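Local coordinates for FimU protein (Pseudomonas aeruginosa, PDB 4IPV) that probably acts as a minor pilin of the type IV pilus, a membrane-anchored pseudopilin-like protein related to GspH of type II secretion, at residues A73-K78 and I104-K109. Sequence-based numbering, arbitrary orientation.
Sequences ATLTAK and ICQNGK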
loop_
_atom_site.group_PDB
_atom_site.type_symbol
_atom_site.label_atom_id
_atom_site.label_comp_id
_atom_site.label_asym_id
_atom_site.label_seq_id
_atom_site.Cartn_x
_atom_site.Cartn_y
_atom_site.Cartn_z
ATOM N N ALA A 73 12.344 -10.337 -5.696
ATOM C CA ALA A 73 11.105 -10.812 -6.300
ATOM C C ALA A 73 10.329 -11.705 -5.341
ATOM O O ALA A 73 9.110 -11.835 -5.462
ATOM C CB ALA A 73 11.398 -11.557 -7.599
ATOM N N THR A 74 11.042 -12.308 -4.390
ATOM C CA THR A 74 10.439 -13.233 -3.430
ATOM C C THR A 74 9.684 -12.553 -2.283
ATOM O O THR A 74 9.079 -13.229 -1.450
ATOM C CB THR A 74 11.480 -14.187 -2.826
ATOM O OG1 THR A 74 12.503 -13.421 -2.179
ATOM C CG2 THR A 74 12.100 -15.061 -3.907
ATOM N N LEU A 75 9.739 -11.227 -2.223
ATOM C CA LEU A 75 8.881 -10.477 -1.318
ATOM C C LEU A 75 7.558 -10.194 -2.017
ATOM O O LEU A 75 7.525 -9.898 -3.217
ATOM C CB LEU A 75 9.541 -9.160 -0.912
ATOM C CG LEU A 75 10.744 -9.249 0.017
ATOM C CD1 LEU A 75 11.363 -7.868 0.215
ATOM C CD2 LEU A 75 10.327 -9.824 1.356
ATOM N N THR A 76 6.465 -10.301 -1.272
ATOM C CA THR A 76 5.154 -9.916 -1.784
ATOM C C THR A 76 4.480 -8.988 -0.788
ATOM O O THR A 76 4.714 -9.096 0.421
ATOM C CB THR A 76 4.222 -11.129 -2.022
ATOM O OG1 THR A 76 4.064 -11.883 -0.814
ATOM C CG2 THR A 76 4.782 -12.046 -3.112
ATOM N N ALA A 77 3.658 -8.079 -1.286
ATOM C CA ALA A 77 2.841 -7.238 -0.412
ATOM C C ALA A 77 1.423 -7.271 -0.955
ATOM O O ALA A 77 1.112 -6.620 -1.945
ATOM C CB ALA A 77 3.382 -5.819 -0.374
ATOM N N LYS A 78 0.574 -8.066 -0.325
ATOM C CA LYS A 78 -0.791 -8.254 -0.816
ATOM C C LYS A 78 -1.795 -7.803 0.224
ATOM O O LYS A 78 -1.550 -7.920 1.425
ATOM C CB LYS A 78 -1.024 -9.723 -1.183
ATOM C CG LYS A 78 -0.094 -10.227 -2.272
ATOM C CD LYS A 78 -0.303 -11.698 -2.554
ATOM C CE LYS A 78 0.702 -12.210 -3.572
ATOM N NZ LYS A 78 0.374 -13.589 -4.030
ATOM N N ILE A 104 3.178 -8.210 4.235
ATOM C CA ILE A 104 4.451 -8.195 3.537
ATOM C C ILE A 104 5.169 -9.467 3.956
ATOM O O ILE A 104 5.490 -9.649 5.133
ATOM C CB ILE A 104 5.293 -6.952 3.882
ATOM C CG1 ILE A 104 4.505 -5.680 3.548
ATOM C CG2 ILE A 104 6.588 -6.968 3.088
ATOM C CD1 ILE A 104 3.809 -5.044 4.734
ATOM N N CYS A 105 5.363 -10.370 2.998
ATOM C CA CYS A 105 5.913 -11.690 3.281
ATOM C C CYS A 105 7.133 -12.014 2.444
ATOM O O CYS A 105 7.281 -11.517 1.329
ATOM C CB CYS A 105 4.881 -12.779 3.002
ATOM S SG CYS A 105 3.469 -12.844 4.112
ATOM N N GLN A 106 7.982 -12.879 2.981
ATOM C CA GLN A 106 9.089 -13.454 2.235
ATOM C C GLN A 106 8.774 -14.908 1.882
ATOM O O GLN A 106 8.322 -15.676 2.732
ATOM C CB GLN A 106 10.359 -13.414 3.082
ATOM C CG GLN A 106 11.593 -13.977 2.392
ATOM C CD GLN A 106 12.118 -13.061 1.312
ATOM O OE1 GLN A 106 11.662 -13.100 0.172
ATOM N NE2 GLN A 106 13.084 -12.221 1.669
ATOM N N ASN A 107 8.987 -15.269 0.623
ATOM C CA ASN A 107 8.836 -16.651 0.164
ATOM C C ASN A 107 7.450 -17.241 0.390
ATOM O O ASN A 107 7.317 -18.448 0.579
ATOM C CB ASN A 107 9.886 -17.564 0.811
ATOM C CG ASN A 107 11.302 -17.196 0.426
ATOM O OD1 ASN A 107 11.602 -16.980 -0.746
ATOM N ND2 ASN A 107 12.183 -17.129 1.416
ATOM N N GLY A 108 6.424 -16.395 0.375
ATOM C CA GLY A 108 5.053 -16.863 0.509
ATOM C C GLY A 108 4.655 -17.449 1.852
ATOM O O GLY A 108 3.644 -18.149 1.961
ATOM N N LYS A 109 5.448 -17.181 2.883
ATOM C CA LYS A 109 5.148 -17.667 4.226
ATOM C C LYS A 109 5.130 -16.489 5.182
ATOM O O LYS A 109 5.766 -15.473 4.921
ATOM C CB LYS A 109 6.185 -18.697 4.670
ATOM C CG LYS A 109 6.179 -19.957 3.828
ATOM C CD LYS A 109 4.846 -20.680 3.931
HETATM O O HOH W 1 6.300 -13.693 -0.419
#
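T76 and C105 form a hydrogen-bonded antiparallel pair. T76 N donates to C105 O (3.0 Å) and C105 N donates to T76 O (2.9 Å). L75 CA makes a CA-H...O contact to C105 O, and I104 CA one to T76 O. Past the strand end, N107 N donates to T74 O at 2.9 Å. N107 opens the centre of a type I' turn from Q106 to K109, which leads into the next strand.

One water ties this end together. It donates to T74 O, more weakly to C105 O, accepts from G108 N and bonds T76 OG1 at 2.9 Å. With chi1 57°, T76 OG1 sits between its backbone N and carbonyl carbon, turned to this water.

The side chains of T74 and N107 lie side by side, with N107 OD1 3.5 Å from T74 CB. L75, A77, I104 and Q106 share one face of the sheet. There A77 CB makes an apolar contact with I104 CG1 at 4.1 Å. L75 CD2 packs against C105 O (3.5 Å) and the bent side chain of Q106.

Strand 75-79 is one of the two edge strands, within this chain, of a four-stranded antiparallel sheet, beside 100-106. L75, A77 and I104 pack on helix 10-32. On the opposite face, C105 is disulfide-bonded to C136 near the C-terminus.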